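Local coordinates for protein polyphosphate kinase (Porphyromonas gingivalis, PDB 2O8R) that probably catalyses the reversible transfer of the terminal phosphate of ATP onto a growing polyphosphate chain, at residues 490-495 and 504-509; 544-549 and 571-576; 548-553 and 622-627. The protein carries 3 engineered substitutions. All blocks are in the same frame, centred on the assembly; numbering follows the deposited sequence.

Interaction 1: 490-495 and 504-509; sequences VYRLFR and ARFSRL. With SO4 (sulfate ion), chain E.
Arg-492 reaches from its helix past the ring of Phe-506 to the backbone of Arg-505. Its CB passes 4.2 Å from Phe-506 CE1, and CG, anti to the backbone N (chi1 -180°), comes to 4.0 Å from the same ring atom. CD, next along the chain, lies 3.9 Å from Phe-506 CE1 and also meets the Arg-505 carbonyl oxygen. Farther out, NE makes a salt bridge with Glu-502, while NH1 is near Arg-505 O without the angle of a hydrogen bond. A long arginine suits this place because its stem is apolar and its tip charged. Helix 484-497, part of the first phospholipase D-like domain, is here covered by the loop that leads to strand 510-511; Asp-489 holds that loop through the backbone N atoms of Ser-507, Arg-508 and Leu-509. At the tip, Arg-492 NH2 stands 3.6 Å from O2 of a sulfate, probably from the crystallisation liquor, whose O3 takes hydrogen bonds from Arg-505 NE (2.7 Å) and NH2. The anion may ease repulsion between the two guanidinium groups. Deeper in, Leu-509 CD2 packs on Val-490 CG2 at 4.2 Å and on Leu-493 CD2 at 4.4 Å.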
loop_
_atom_site.group_PDB
_atom_site.type_symbol
_atom_site.label_atom_id
_atom_site.label_comp_id
_atom_site.label_asym_id
_atom_site.label_seq_id
_atom_site.Cartn_x
_atom_site.Cartn_y
_atom_site.Cartn_z
ATOM N N VAL A 490 -6.260 30.067 -17.006
ATOM C CA VAL A 490 -5.608 28.915 -16.412
ATOM C C VAL A 490 -4.116 28.959 -16.755
ATOM O O VAL A 490 -3.256 28.744 -15.882
ATOM C CB VAL A 490 -6.250 27.598 -16.897
ATOM C CG1 VAL A 490 -5.431 26.397 -16.460
ATOM C CG2 VAL A 490 -7.673 27.471 -16.373
ATOM N N TYR A 491 -3.823 29.265 -18.021
ATOM C CA TYR A 491 -2.456 29.475 -18.471
ATOM C C TYR A 491 -1.717 30.441 -17.553
ATOM O O TYR A 491 -0.634 30.141 -17.040
ATOM C CB TYR A 491 -2.448 30.029 -19.891
ATOM C CG TYR A 491 -1.112 30.604 -20.288
ATOM C CD1 TYR A 491 -0.083 29.773 -20.702
ATOM C CD2 TYR A 491 -0.874 31.975 -20.244
ATOM C CE1 TYR A 491 1.146 30.278 -21.052
ATOM C CE2 TYR A 491 0.354 32.489 -20.595
ATOM C CZ TYR A 491 1.361 31.630 -21.001
ATOM O OH TYR A 491 2.598 32.121 -21.354
ATOM N N ARG A 492 -2.328 31.602 -17.362
ATOM C CA ARG A 492 -1.780 32.657 -16.537
ATOM C C ARG A 492 -1.671 32.233 -15.086
ATOM O O ARG A 492 -0.679 32.546 -14.427
ATOM C CB ARG A 492 -2.641 33.918 -16.651
ATOM C CG ARG A 492 -2.137 35.065 -15.826
ATOM C CD ARG A 492 -3.039 36.276 -15.928
ATOM N NE ARG A 492 -2.598 37.211 -16.956
ATOM C CZ ARG A 492 -3.349 37.614 -17.971
ATOM N NH1 ARG A 492 -4.595 37.177 -18.097
ATOM N NH2 ARG A 492 -2.854 38.461 -18.857
ATOM N N LEU A 493 -2.682 31.518 -14.593
ATOM C CA LEU A 493 -2.665 31.016 -13.216
ATOM C C LEU A 493 -1.422 30.168 -12.947
ATOM O O LEU A 493 -0.725 30.382 -11.949
ATOM C CB LEU A 493 -3.924 30.216 -12.897
ATOM C CG LEU A 493 -4.005 29.542 -11.519
ATOM C CD1 LEU A 493 -3.826 30.534 -10.372
ATOM C CD2 LEU A 493 -5.317 28.745 -11.374
ATOM N N PHE A 494 -1.127 29.227 -13.841
ATOM C CA PHE A 494 -0.009 28.334 -13.595
ATOM C C PHE A 494 1.334 29.046 -13.652
ATOM O O PHE A 494 2.270 28.662 -12.959
ATOM C CB PHE A 494 -0.018 27.160 -14.549
ATOM C CG PHE A 494 -0.945 26.048 -14.147
ATOM C CD1 PHE A 494 -0.631 25.222 -13.086
ATOM C CD2 PHE A 494 -2.117 25.808 -14.854
ATOM C CE1 PHE A 494 -1.466 24.175 -12.724
ATOM C CE2 PHE A 494 -2.967 24.761 -14.495
ATOM C CZ PHE A 494 -2.643 23.944 -13.429
ATOM N N ARG A 495 1.428 30.085 -14.467
ATOM C CA ARG A 495 2.660 30.852 -14.533
ATOM C C ARG A 495 2.867 31.597 -13.234
ATOM O O ARG A 495 3.979 31.638 -12.708
ATOM C CB ARG A 495 2.639 31.824 -15.706
ATOM C CG ARG A 495 3.105 31.202 -16.989
ATOM C CD ARG A 495 3.041 32.164 -18.152
ATOM N NE ARG A 495 3.674 33.444 -17.866
ATOM C CZ ARG A 495 4.976 33.686 -17.960
ATOM N NH1 ARG A 495 5.816 32.730 -18.335
ATOM N NH2 ARG A 495 5.438 34.893 -17.670
ATOM N N ALA A 504 -1.785 40.303 -12.687
ATOM C CA ALA A 504 -2.749 39.595 -11.835
ATOM C C ALA A 504 -4.208 39.833 -12.264
ATOM O O ALA A 504 -4.997 40.416 -11.519
ATOM C CB ALA A 504 -2.542 39.978 -10.382
ATOM N N ARG A 505 -4.556 39.366 -13.463
ATOM C CA ARG A 505 -5.801 39.740 -14.127
ATOM C C ARG A 505 -6.376 38.572 -14.908
ATOM O O ARG A 505 -5.701 38.012 -15.773
ATOM C CB ARG A 505 -5.555 40.889 -15.116
ATOM C CG ARG A 505 -5.262 42.250 -14.498
ATOM C CD ARG A 505 -5.329 43.350 -15.545
ATOM N NE ARG A 505 -4.210 43.310 -16.479
ATOM C CZ ARG A 505 -3.133 44.086 -16.393
ATOM N NH1 ARG A 505 -3.022 44.970 -15.408
ATOM N NH2 ARG A 505 -2.167 43.981 -17.297
ATOM N N PHE A 506 -7.631 38.233 -14.639
ATOM C CA PHE A 506 -8.270 37.119 -15.332
ATOM C C PHE A 506 -9.557 37.553 -16.048
ATOM O O PHE A 506 -10.270 38.429 -15.561
ATOM C CB PHE A 506 -8.507 35.955 -14.351
ATOM C CG PHE A 506 -7.272 35.556 -13.587
ATOM C CD1 PHE A 506 -6.408 34.596 -14.094
ATOM C CD2 PHE A 506 -6.954 36.166 -12.377
ATOM C CE1 PHE A 506 -5.258 34.241 -13.404
ATOM C CE2 PHE A 506 -5.802 35.812 -11.677
ATOM C CZ PHE A 506 -4.957 34.854 -12.191
ATOM N N SER A 507 -9.839 36.948 -17.203
ATOM C CA SER A 507 -11.010 37.308 -18.023
ATOM C C SER A 507 -12.328 36.796 -17.462
ATOM O O SER A 507 -13.312 37.527 -17.409
ATOM C CB SER A 507 -10.873 36.794 -19.461
ATOM O OG SER A 507 -9.637 37.165 -20.034
ATOM N N ARG A 508 -12.356 35.523 -17.090
ATOM C CA ARG A 508 -13.597 34.889 -16.661
ATOM C C ARG A 508 -13.377 34.122 -15.376
ATOM O O ARG A 508 -14.303 33.944 -14.592
ATOM C CB ARG A 508 -14.101 33.919 -17.722
ATOM C CG ARG A 508 -14.175 34.481 -19.132
ATOM C CD ARG A 508 -15.410 35.303 -19.328
ATOM N NE ARG A 508 -15.801 35.359 -20.730
ATOM C CZ ARG A 508 -17.019 35.689 -21.146
ATOM N NH1 ARG A 508 -17.966 35.985 -20.264
ATOM N NH2 ARG A 508 -17.290 35.714 -22.444
ATOM N N LEU A 509 -12.142 33.677 -15.170
ATOM C CA LEU A 509 -11.790 32.844 -14.026
ATOM C C LEU A 509 -11.806 33.619 -12.714
ATOM O O LEU A 509 -11.506 34.806 -12.688
ATOM C CB LEU A 509 -10.405 32.251 -14.250
ATOM C CG LEU A 509 -9.963 31.085 -13.380
ATOM C CD1 LEU A 509 -10.959 29.953 -13.554
ATOM C CD2 LEU A 509 -8.521 30.666 -13.720
HETATM S S SO4 E . -5.074 41.674 -19.527
HETATM O O1 SO4 E . -4.672 41.039 -20.783
HETATM O O2 SO4 E . -5.645 40.689 -18.603
HETATM O O3 SO4 E . -3.895 42.287 -18.916
HETATM O O4 SO4 E . -6.080 42.696 -19.809
#

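Interaction 2: 544-549 and 571-576; sequences NGLQDK and GICCLV
Ile-572 O takes the shortest bond of this contact, from Leu-546 N at 2.8 Å with an N-H...O angle of 166°, and the CA of Gly-545 also lies against it. The two segments run on in the same sense from parallel strands 538-543 and 564-569, which helix 549-560 joins as a beta-alpha-beta crossover in the second phospholipase D-like domain. Leu-546 therefore bonds to both neighbours of Cys-573: its N to Ile-572, and its O to Cys-574 N at 3.0 Å, the latter bond more bent, with an N-H...O angle of 142°. Cys-573 CA adds a C-H...O contact of 3.3 Å to Leu-546 O. Nearer the strands, Gly-571 N donates to Asn-544 O at 2.9 Å; a beta carbon on this residue would point toward the 544-549 segment and come too close to Asn-544 O, so its absence lets the two backbones come together here. The side chain of Asn-544 comes within about 3 Å of those of Arg-570 and His-597, both predicted to bind ATP, so this pairing lies beside the probable nucleotide site.

Apolar residues suit the two sides of this buried ribbon. Leu-546 CD2 packs against Leu-575 CB at 4.2 Å, and the same leucine side chain rests on Ile-552 and Leu-555 of helix 549-560. Ile-572 turns instead to helix 13-29, where it touches Ser-16 and Trp-17. Gln-547 serves two purposes: its OE1 accepts from Lys-620 N, while its methylene groups face a thiol. With CG anti to the backbone N (chi1 -175°), Gln-547 CG comes to 3.6 Å from Cys-574 SG.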
loop_
_atom_site.group_PDB
_atom_site.type_symbol
_atom_site.label_atom_id
_atom_site.label_comp_id
_atom_site.label_asym_id
_atom_site.label_seq_id
_atom_site.Cartn_x
_atom_site.Cartn_y
_atom_site.Cartn_z
ATOM N N ASN A 544 -19.730 22.204 0.578
ATOM C CA ASN A 544 -19.477 21.281 1.660
ATOM C C ASN A 544 -19.572 22.030 2.969
ATOM O O ASN A 544 -20.034 21.488 3.968
ATOM C CB ASN A 544 -18.105 20.608 1.517
ATOM C CG ASN A 544 -18.029 19.661 0.327
ATOM O OD1 ASN A 544 -17.431 19.983 -0.697
ATOM N ND2 ASN A 544 -18.628 18.487 0.461
ATOM N N GLY A 545 -19.162 23.293 2.955
ATOM C CA GLY A 545 -19.149 24.086 4.176
ATOM C C GLY A 545 -19.386 25.567 3.996
ATOM O O GLY A 545 -18.899 26.171 3.042
ATOM N N LEU A 546 -20.144 26.138 4.932
ATOM C CA LEU A 546 -20.350 27.574 5.048
ATOM C C LEU A 546 -20.095 28.023 6.490
ATOM O O LEU A 546 -20.791 27.622 7.429
ATOM C CB LEU A 546 -21.761 27.955 4.609
ATOM C CG LEU A 546 -22.086 29.441 4.732
ATOM C CD1 LEU A 546 -21.098 30.256 3.939
ATOM C CD2 LEU A 546 -23.511 29.715 4.281
ATOM N N GLN A 547 -19.091 28.867 6.662
ATOM C CA GLN A 547 -18.626 29.190 7.991
ATOM C C GLN A 547 -18.106 30.630 8.063
ATOM O O GLN A 547 -18.034 31.209 9.147
ATOM C CB GLN A 547 -17.548 28.166 8.384
ATOM C CG GLN A 547 -17.005 28.251 9.795
ATOM C CD GLN A 547 -15.777 29.126 9.899
ATOM O OE1 GLN A 547 -15.241 29.590 8.890
ATOM N NE2 GLN A 547 -15.323 29.357 11.124
ATOM N N ASP A 548 -17.751 31.211 6.917
ATOM C CA ASP A 548 -17.176 32.552 6.908
ATOM C C ASP A 548 -18.147 33.634 7.343
ATOM O O ASP A 548 -19.110 33.921 6.636
ATOM C CB ASP A 548 -16.621 32.918 5.539
ATOM C CG ASP A 548 -15.963 34.289 5.541
ATOM O OD1 ASP A 548 -14.827 34.405 6.050
ATOM O OD2 ASP A 548 -16.584 35.257 5.055
ATOM N N LYS A 549 -17.857 34.259 8.487
ATOM C CA LYS A 549 -18.717 35.303 9.067
ATOM C C LYS A 549 -19.103 36.405 8.091
ATOM O O LYS A 549 -20.238 36.875 8.112
ATOM C CB LYS A 549 -18.071 35.940 10.298
ATOM C CG LYS A 549 -18.251 35.179 11.594
ATOM C CD LYS A 549 -17.653 35.982 12.741
ATOM C CE LYS A 549 -17.365 35.134 13.971
ATOM N NZ LYS A 549 -16.150 34.274 13.829
ATOM N N GLY A 571 -21.934 19.696 5.197
ATOM C CA GLY A 571 -21.137 19.710 6.425
ATOM C C GLY A 571 -21.459 20.863 7.345
ATOM O O GLY A 571 -22.607 21.063 7.746
ATOM N N ILE A 572 -20.429 21.629 7.671
ATOM C CA ILE A 572 -20.562 22.732 8.594
ATOM C C ILE A 572 -21.352 23.872 7.981
ATOM O O ILE A 572 -21.031 24.340 6.902
ATOM C CB ILE A 572 -19.192 23.241 9.057
ATOM C CG1 ILE A 572 -18.542 22.246 10.013
ATOM C CG2 ILE A 572 -19.317 24.557 9.774
ATOM C CD1 ILE A 572 -17.130 22.670 10.388
ATOM N N CYS A 573 -22.400 24.295 8.677
ATOM C CA CYS A 573 -23.103 25.511 8.341
ATOM C C CYS A 573 -23.334 26.379 9.576
ATOM O O CYS A 573 -23.935 25.932 10.544
ATOM C CB CYS A 573 -24.427 25.182 7.684
ATOM S SG CYS A 573 -25.197 26.617 6.960
ATOM N N CYS A 574 -22.859 27.620 9.533
ATOM C CA CYS A 574 -22.938 28.522 10.691
ATOM C C CYS A 574 -23.994 29.577 10.521
ATOM O O CYS A 574 -24.253 30.349 11.436
ATOM C CB CYS A 574 -21.608 29.219 10.937
ATOM S SG CYS A 574 -20.269 28.115 11.390
ATOM N N LEU A 575 -24.578 29.632 9.335
ATOM C CA LEU A 575 -25.737 30.463 9.102
ATOM C C LEU A 575 -26.903 29.772 9.781
ATOM O O LEU A 575 -27.108 28.585 9.591
ATOM C CB LEU A 575 -25.991 30.604 7.607
ATOM C CG LEU A 575 -27.117 31.521 7.144
ATOM C CD1 LEU A 575 -26.726 32.201 5.847
ATOM C CD2 LEU A 575 -28.414 30.751 6.972
ATOM N N VAL A 576 -27.651 30.517 10.585
ATOM C CA VAL A 576 -28.774 29.947 11.313
ATOM C C VAL A 576 -30.111 30.265 10.659
ATOM O O VAL A 576 -30.483 31.430 10.505
ATOM C CB VAL A 576 -28.698 30.240 12.852
ATOM C CG1 VAL A 576 -27.955 31.506 13.130
ATOM C CG2 VAL A 576 -30.064 30.189 13.531
#

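Interaction 3: 548-553 and 622-627; sequences DKNVIT and NLYNRI
Leu-623 and Asp-548 meet through a single methyl group: CD1 of the leucine lies 3.7 Å from Asp-548 CG, and the two side chains are inclined to each other. The same methyl also touches Val-551 CG2, at 3.6 Å, so it sits over the first turn of helix 549-560, touching both the aspartate and the valine. Branched apolar residues fit here, since each can present one methyl to the other.

Asp-548 is the N-cap of that helix. Its CG is anti to the backbone N (chi1 -177°), and OD2 accepts from Val-551 N at 2.9 Å in a nearly straight bond (168°), using the anti side of the oxygen. A short acidic side chain is well suited to this position: it can take up an N-H that the first turn leaves without a helical acceptor, and its negative charge is probably stabilised by the helix dipole.

The other carboxylate oxygen, OD1, turns to Tyr-624, 3.6 Å from CE2 at the edge of the ring and in its plane. The slightly positive C-H rim of an aromatic ring would be a mildly favourable neighbour for the anion. Leu-623 CB sits 4.1 Å above one face of the same ring, toward its rim.

Leu-623 and Tyr-624, in the short, weakly bonded helix 620-624, thus lie against the first turn of helix 549-560. Leu-623 also touches Met-516 and Ile-520 of helix 516-532. The short helix sits in the connection between strands 610-614 and 629-632, in the sheet that also holds strand 538-543, which leads into Asp-548.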
loop_
_atom_site.group_PDB
_atom_site.type_symbol
_atom_site.label_atom_id
_atom_site.label_comp_id
_atom_site.label_asym_id
_atom_site.label_seq_id
_atom_site.Cartn_x
_atom_site.Cartn_y
_atom_site.Cartn_z
ATOM N N ASP A 548 -17.751 31.211 6.917
ATOM C CA ASP A 548 -17.176 32.552 6.908
ATOM C C ASP A 548 -18.147 33.634 7.343
ATOM O O ASP A 548 -19.110 33.921 6.636
ATOM C CB ASP A 548 -16.621 32.918 5.539
ATOM C CG ASP A 548 -15.963 34.289 5.541
ATOM O OD1 ASP A 548 -14.827 34.405 6.050
ATOM O OD2 ASP A 548 -16.584 35.257 5.055
ATOM N N LYS A 549 -17.857 34.259 8.487
ATOM C CA LYS A 549 -18.717 35.303 9.067
ATOM C C LYS A 549 -19.103 36.405 8.091
ATOM O O LYS A 549 -20.238 36.875 8.112
ATOM C CB LYS A 549 -18.071 35.940 10.298
ATOM C CG LYS A 549 -18.251 35.179 11.594
ATOM C CD LYS A 549 -17.653 35.982 12.741
ATOM C CE LYS A 549 -17.365 35.134 13.971
ATOM N NZ LYS A 549 -16.150 34.274 13.829
ATOM N N ASN A 550 -18.171 36.818 7.238
ATOM C CA ASN A 550 -18.457 37.917 6.331
ATOM C C ASN A 550 -19.465 37.564 5.266
ATOM O O ASN A 550 -20.478 38.245 5.130
ATOM C CB ASN A 550 -17.189 38.497 5.728
ATOM C CG ASN A 550 -16.475 39.426 6.687
ATOM O OD1 ASN A 550 -16.545 39.257 7.910
ATOM N ND2 ASN A 550 -15.789 40.424 6.140
ATOM N N VAL A 551 -19.214 36.481 4.542
ATOM C CA VAL A 551 -20.130 36.071 3.486
ATOM C C VAL A 551 -21.491 35.716 4.079
ATOM O O VAL A 551 -22.522 35.999 3.477
ATOM C CB VAL A 551 -19.595 34.887 2.657
ATOM C CG1 VAL A 551 -20.336 34.811 1.364
ATOM C CG2 VAL A 551 -18.156 35.078 2.354
ATOM N N ILE A 552 -21.492 35.113 5.263
ATOM C CA ILE A 552 -22.742 34.775 5.913
ATOM C C ILE A 552 -23.530 36.055 6.194
ATOM O O ILE A 552 -24.738 36.119 5.950
ATOM C CB ILE A 552 -22.526 33.925 7.178
ATOM C CG1 ILE A 552 -21.944 32.560 6.789
ATOM C CG2 ILE A 552 -23.837 33.706 7.896
ATOM C CD1 ILE A 552 -21.749 31.596 7.941
ATOM N N THR A 553 -22.831 37.095 6.636
ATOM C CA THR A 553 -23.483 38.369 6.939
ATOM C C THR A 553 -24.104 38.993 5.684
ATOM O O THR A 553 -25.217 39.512 5.726
ATOM C CB THR A 553 -22.518 39.363 7.633
ATOM O OG1 THR A 553 -21.870 38.724 8.742
ATOM C CG2 THR A 553 -23.275 40.547 8.149
ATOM N N ASN A 622 -10.621 29.194 3.464
ATOM C CA ASN A 622 -10.789 29.014 2.021
ATOM C C ASN A 622 -10.686 30.298 1.193
ATOM O O ASN A 622 -9.983 30.326 0.187
ATOM C CB ASN A 622 -12.113 28.318 1.728
ATOM C CG ASN A 622 -12.106 26.861 2.122
ATOM O OD1 ASN A 622 -11.257 26.414 2.890
ATOM N ND2 ASN A 622 -13.064 26.108 1.603
ATOM N N LEU A 623 -11.376 31.354 1.619
ATOM C CA LEU A 623 -11.426 32.601 0.852
ATOM C C LEU A 623 -10.212 33.511 1.057
ATOM O O LEU A 623 -10.089 34.529 0.375
ATOM C CB LEU A 623 -12.704 33.386 1.174
ATOM C CG LEU A 623 -14.073 32.694 1.085
ATOM C CD1 LEU A 623 -15.023 33.224 2.143
ATOM C CD2 LEU A 623 -14.688 32.830 -0.289
ATOM N N TYR A 624 -9.326 33.155 1.989
ATOM C CA TYR A 624 -8.195 34.022 2.339
ATOM C C TYR A 624 -6.811 33.363 2.357
ATOM O O TYR A 624 -5.839 33.952 1.890
ATOM C CB TYR A 624 -8.465 34.730 3.668
ATOM C CG TYR A 624 -9.739 35.553 3.675
ATOM C CD1 TYR A 624 -9.844 36.721 2.921
ATOM C CD2 TYR A 624 -10.839 35.162 4.434
ATOM C CE1 TYR A 624 -11.013 37.478 2.925
ATOM C CE2 TYR A 624 -12.012 35.908 4.447
ATOM C CZ TYR A 624 -12.091 37.067 3.693
ATOM O OH TYR A 624 -13.248 37.811 3.703
ATOM N N ASN A 625 -6.719 32.148 2.891
ATOM C CA ASN A 625 -5.430 31.452 3.014
ATOM C C ASN A 625 -4.982 30.675 1.774
ATOM O O ASN A 625 -3.809 30.714 1.395
ATOM C CB ASN A 625 -5.443 30.506 4.216
ATOM C CG ASN A 625 -5.684 31.225 5.515
ATOM O OD1 ASN A 625 -6.370 32.244 5.556
ATOM N ND2 ASN A 625 -5.117 30.699 6.592
ATOM N N ARG A 626 -5.915 29.961 1.157
ATOM C CA ARG A 626 -5.617 29.102 0.019
ATOM C C ARG A 626 -5.676 29.818 -1.333
ATOM O O ARG A 626 -6.315 30.861 -1.475
ATOM C CB ARG A 626 -6.601 27.924 -0.002
ATOM C CG ARG A 626 -6.289 26.831 0.995
ATOM C CD ARG A 626 -7.358 26.692 2.043
ATOM N NE ARG A 626 -8.512 25.966 1.519
ATOM C CZ ARG A 626 -8.653 24.642 1.549
ATOM N NH1 ARG A 626 -9.745 24.082 1.045
ATOM N NH2 ARG A 626 -7.711 23.875 2.083
ATOM N N ILE A 627 -5.022 29.247 -2.337
ATOM C CA ILE A 627 -5.386 29.605 -3.696
ATOM C C ILE A 627 -6.432 28.620 -4.244
ATOM O O ILE A 627 -6.204 27.406 -4.323
ATOM C CB ILE A 627 -4.160 29.838 -4.616
ATOM C CG1 ILE A 627 -3.708 31.304 -4.485
ATOM C CG2 ILE A 627 -4.489 29.518 -6.078
ATOM C CD1 ILE A 627 -2.560 31.698 -5.373
#

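Interactions 2 and 3 are neighbours, their centres 10 Å apart, and share Asp-548 and Lys-549, where the 544-549 segment passes into helix 549-560. Ile-552, on the 548-553 segment, packs its CD1 3.7 Å from Leu-575 N, and its CG1 against Leu-546 CG. Interaction 1 is centred farther off, 28 Å from interaction 2 and 21 Å from interaction 3, although its nearest atoms come to about 4 Å of the latter without touching. Interactions 1 and 3 both approach His-439, the predicted phosphohistidine: the side chains of Leu-493 and Leu-623 are about 10 and 11 Å from its side chain, and Ile-627 pairs with its backbone. Interaction 2 borders the predicted ATP-binding residues instead.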